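Local coordinates for CheA (PDB 6Y1Y), which is a chemotaxis histidine kinase, represented here by its dimerization domain, that probably relays chemoreceptor signals to the flagellar motors through autophosphorylation and phosphate transfer, at residues L14-E19 with S115-E120. Residues are numbered along the deposited sequence; the frame is centred on the assembly and turned at random.
Sequences LNLVSE and SGELQE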
loop_
_atom_site.group_PDB
_atom_site.type_symbol
_atom_site.label_atom_id
_atom_site.label_comp_id
_atom_site.label_asym_id
_atom_site.label_seq_id
_atom_site.Cartn_x
_atom_site.Cartn_y
_atom_site.Cartn_z
ATOM N N LEU B 14 1.801 30.350 13.611
ATOM C CA LEU B 14 3.088 29.876 13.116
ATOM C C LEU B 14 3.401 28.486 13.641
ATOM O O LEU B 14 3.939 27.645 12.910
ATOM C CB LEU B 14 4.196 30.844 13.524
ATOM C CG LEU B 14 4.212 32.177 12.798
ATOM C CD1 LEU B 14 5.208 33.107 13.470
ATOM C CD2 LEU B 14 4.582 31.946 11.340
ATOM N N ASN B 15 3.086 28.227 14.911
ATOM C CA ASN B 15 3.318 26.899 15.464
ATOM C C ASN B 15 2.389 25.869 14.839
ATOM O O ASN B 15 2.776 24.706 14.686
ATOM C CB ASN B 15 3.173 26.923 16.985
ATOM C CG ASN B 15 4.433 27.413 17.676
ATOM O OD1 ASN B 15 5.361 27.901 17.025
ATOM N ND2 ASN B 15 4.481 27.270 18.996
ATOM N N LEU B 16 1.154 26.260 14.511
ATOM C CA LEU B 16 0.262 25.348 13.800
ATOM C C LEU B 16 0.771 25.068 12.392
ATOM O O LEU B 16 0.689 23.931 11.910
ATOM C CB LEU B 16 -1.157 25.919 13.754
ATOM C CG LEU B 16 -2.009 25.670 15.002
ATOM C CD1 LEU B 16 -3.384 26.301 14.849
ATOM C CD2 LEU B 16 -2.131 24.178 15.279
ATOM N N VAL B 17 1.310 26.088 11.717
ATOM C CA VAL B 17 1.837 25.868 10.374
ATOM C C VAL B 17 3.095 25.008 10.440
ATOM O O VAL B 17 3.326 24.147 9.582
ATOM C CB VAL B 17 2.100 27.212 9.666
ATOM C CG1 VAL B 17 2.818 26.992 8.337
ATOM C CG2 VAL B 17 0.797 27.975 9.458
ATOM N N SER B 18 3.898 25.188 11.491
ATOM C CA SER B 18 5.053 24.317 11.694
ATOM C C SER B 18 4.628 22.860 11.846
ATOM O O SER B 18 5.244 21.961 11.254
ATOM C CB SER B 18 5.849 24.779 12.919
ATOM O OG SER B 18 6.871 23.858 13.235
ATOM N N GLU B 19 3.582 22.603 12.636
ATOM C CA GLU B 19 3.058 21.245 12.763
ATOM C C GLU B 19 2.564 20.717 11.424
ATOM O O GLU B 19 2.662 19.514 11.147
ATOM C CB GLU B 19 1.915 21.202 13.774
ATOM C CG GLU B 19 2.294 21.300 15.234
ATOM C CD GLU B 19 1.098 21.019 16.126
ATOM O OE1 GLU B 19 0.779 19.826 16.327
ATOM O OE2 GLU B 19 0.463 21.986 16.605
ATOM N N SER B 115 -5.735 20.763 10.931
ATOM C CA SER B 115 -6.557 21.549 10.017
ATOM C C SER B 115 -7.747 22.172 10.737
ATOM O O SER B 115 -8.133 23.307 10.436
ATOM C CB SER B 115 -7.034 20.682 8.852
ATOM O OG SER B 115 -8.092 19.832 9.249
ATOM N N GLY B 116 -8.337 21.451 11.691
ATOM C CA GLY B 116 -9.387 22.041 12.506
ATOM C C GLY B 116 -8.891 23.220 13.320
ATOM O O GLY B 116 -9.568 24.248 13.423
ATOM N N GLU B 117 -7.698 23.095 13.900
ATOM C CA GLU B 117 -7.122 24.192 14.668
ATOM C C GLU B 117 -6.762 25.368 13.767
ATOM O O GLU B 117 -6.944 26.529 14.152
ATOM C CB GLU B 117 -5.891 23.707 15.433
ATOM C CG GLU B 117 -6.205 22.783 16.602
ATOM C CD GLU B 117 -4.998 22.554 17.497
ATOM O OE1 GLU B 117 -3.950 22.101 16.989
ATOM O OE2 GLU B 117 -5.095 22.834 18.710
ATOM N N LEU B 118 -6.230 25.088 12.573
ATOM C CA LEU B 118 -5.926 26.158 11.625
ATOM C C LEU B 118 -7.179 26.928 11.244
ATOM O O LEU B 118 -7.147 28.160 11.125
ATOM C CB LEU B 118 -5.265 25.588 10.371
ATOM C CG LEU B 118 -3.770 25.271 10.402
ATOM C CD1 LEU B 118 -3.419 24.419 9.190
ATOM C CD2 LEU B 118 -2.922 26.531 10.436
ATOM N N GLN B 119 -8.289 26.220 11.032
ATOM C CA GLN B 119 -9.514 26.881 10.600
ATOM C C GLN B 119 -9.978 27.884 11.644
ATOM O O GLN B 119 -10.239 29.052 11.331
ATOM C CB GLN B 119 -10.597 25.840 10.332
ATOM C CG GLN B 119 -11.829 26.375 9.638
ATOM C CD GLN B 119 -12.507 25.313 8.795
ATOM O OE1 GLN B 119 -12.200 25.152 7.614
ATOM N NE2 GLN B 119 -13.426 24.572 9.404
ATOM N N GLU B 120 -10.047 27.458 12.904
ATOM C CA GLU B 120 -10.464 28.378 13.953
ATOM C C GLU B 120 -9.396 29.432 14.210
ATOM O O GLU B 120 -9.716 30.600 14.454
ATOM C CB GLU B 120 -10.790 27.608 15.231
ATOM C CG GLU B 120 -11.853 26.535 15.043
ATOM C CD GLU B 120 -13.271 27.092 15.056
ATOM O OE1 GLU B 120 -13.435 28.335 15.067
ATOM O OE2 GLU B 120 -14.225 26.280 15.051
#
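Leu16 reaches from helix 7-67 onto Glu117 and Leu118 of helix 93-125, and both of its methyl branches rest on the aliphatic base of Glu117. Leu16 CD1 lies 3.7 Å from Glu117 CB and also touches the carbonyl oxygen of the same residue. The other methyl, Leu16 CD2, packs on that CB as well and comes within 3.2 Å of Glu117 OE1, a close approach of carboxylate to hydrocarbon. The two side chains cross at about a right angle. Leu118 answers from the opposite helix with one methyl: its CD2 sits 3.8 Å from Leu16 CB and reaches 4.1 Å to Val17 CG2, joining two successive residues of the first helix. CG of Leu118 is anti to the carbonyl carbon (chi1 -81°), beside the backbone N; although its CB does not point straight at the partner helix, CD2 reaches it. Leu16 and Leu118 are the closest CA pair between the two segments, 6.6 Å apart, where the local axes run nearly antiparallel at 153°. Next to this apolar patch two carboxylates come close, Glu19 OE2 lying 4.4 Å from Glu117 OE1. Arg113, one turn before Glu117 on helix 93-125, forms salt bridges with both acids, through NH1 to Glu117 OE1 and through NH2 to Glu19 OE1, and so probably offsets their repulsion while linking the two helices. Tyr12 also touches Glu117, and Thr20 packs against Leu118. The second subunit adds its own side chains beside the pair, Gln119 of that subunit on Val17 and Val21 of that subunit on Gln119. Apolar packing between long antiparallel helices of one chain, completed by a second copy, builds the dimerization domain of CheA, a four-helix coiled-coil bundle in the dimer.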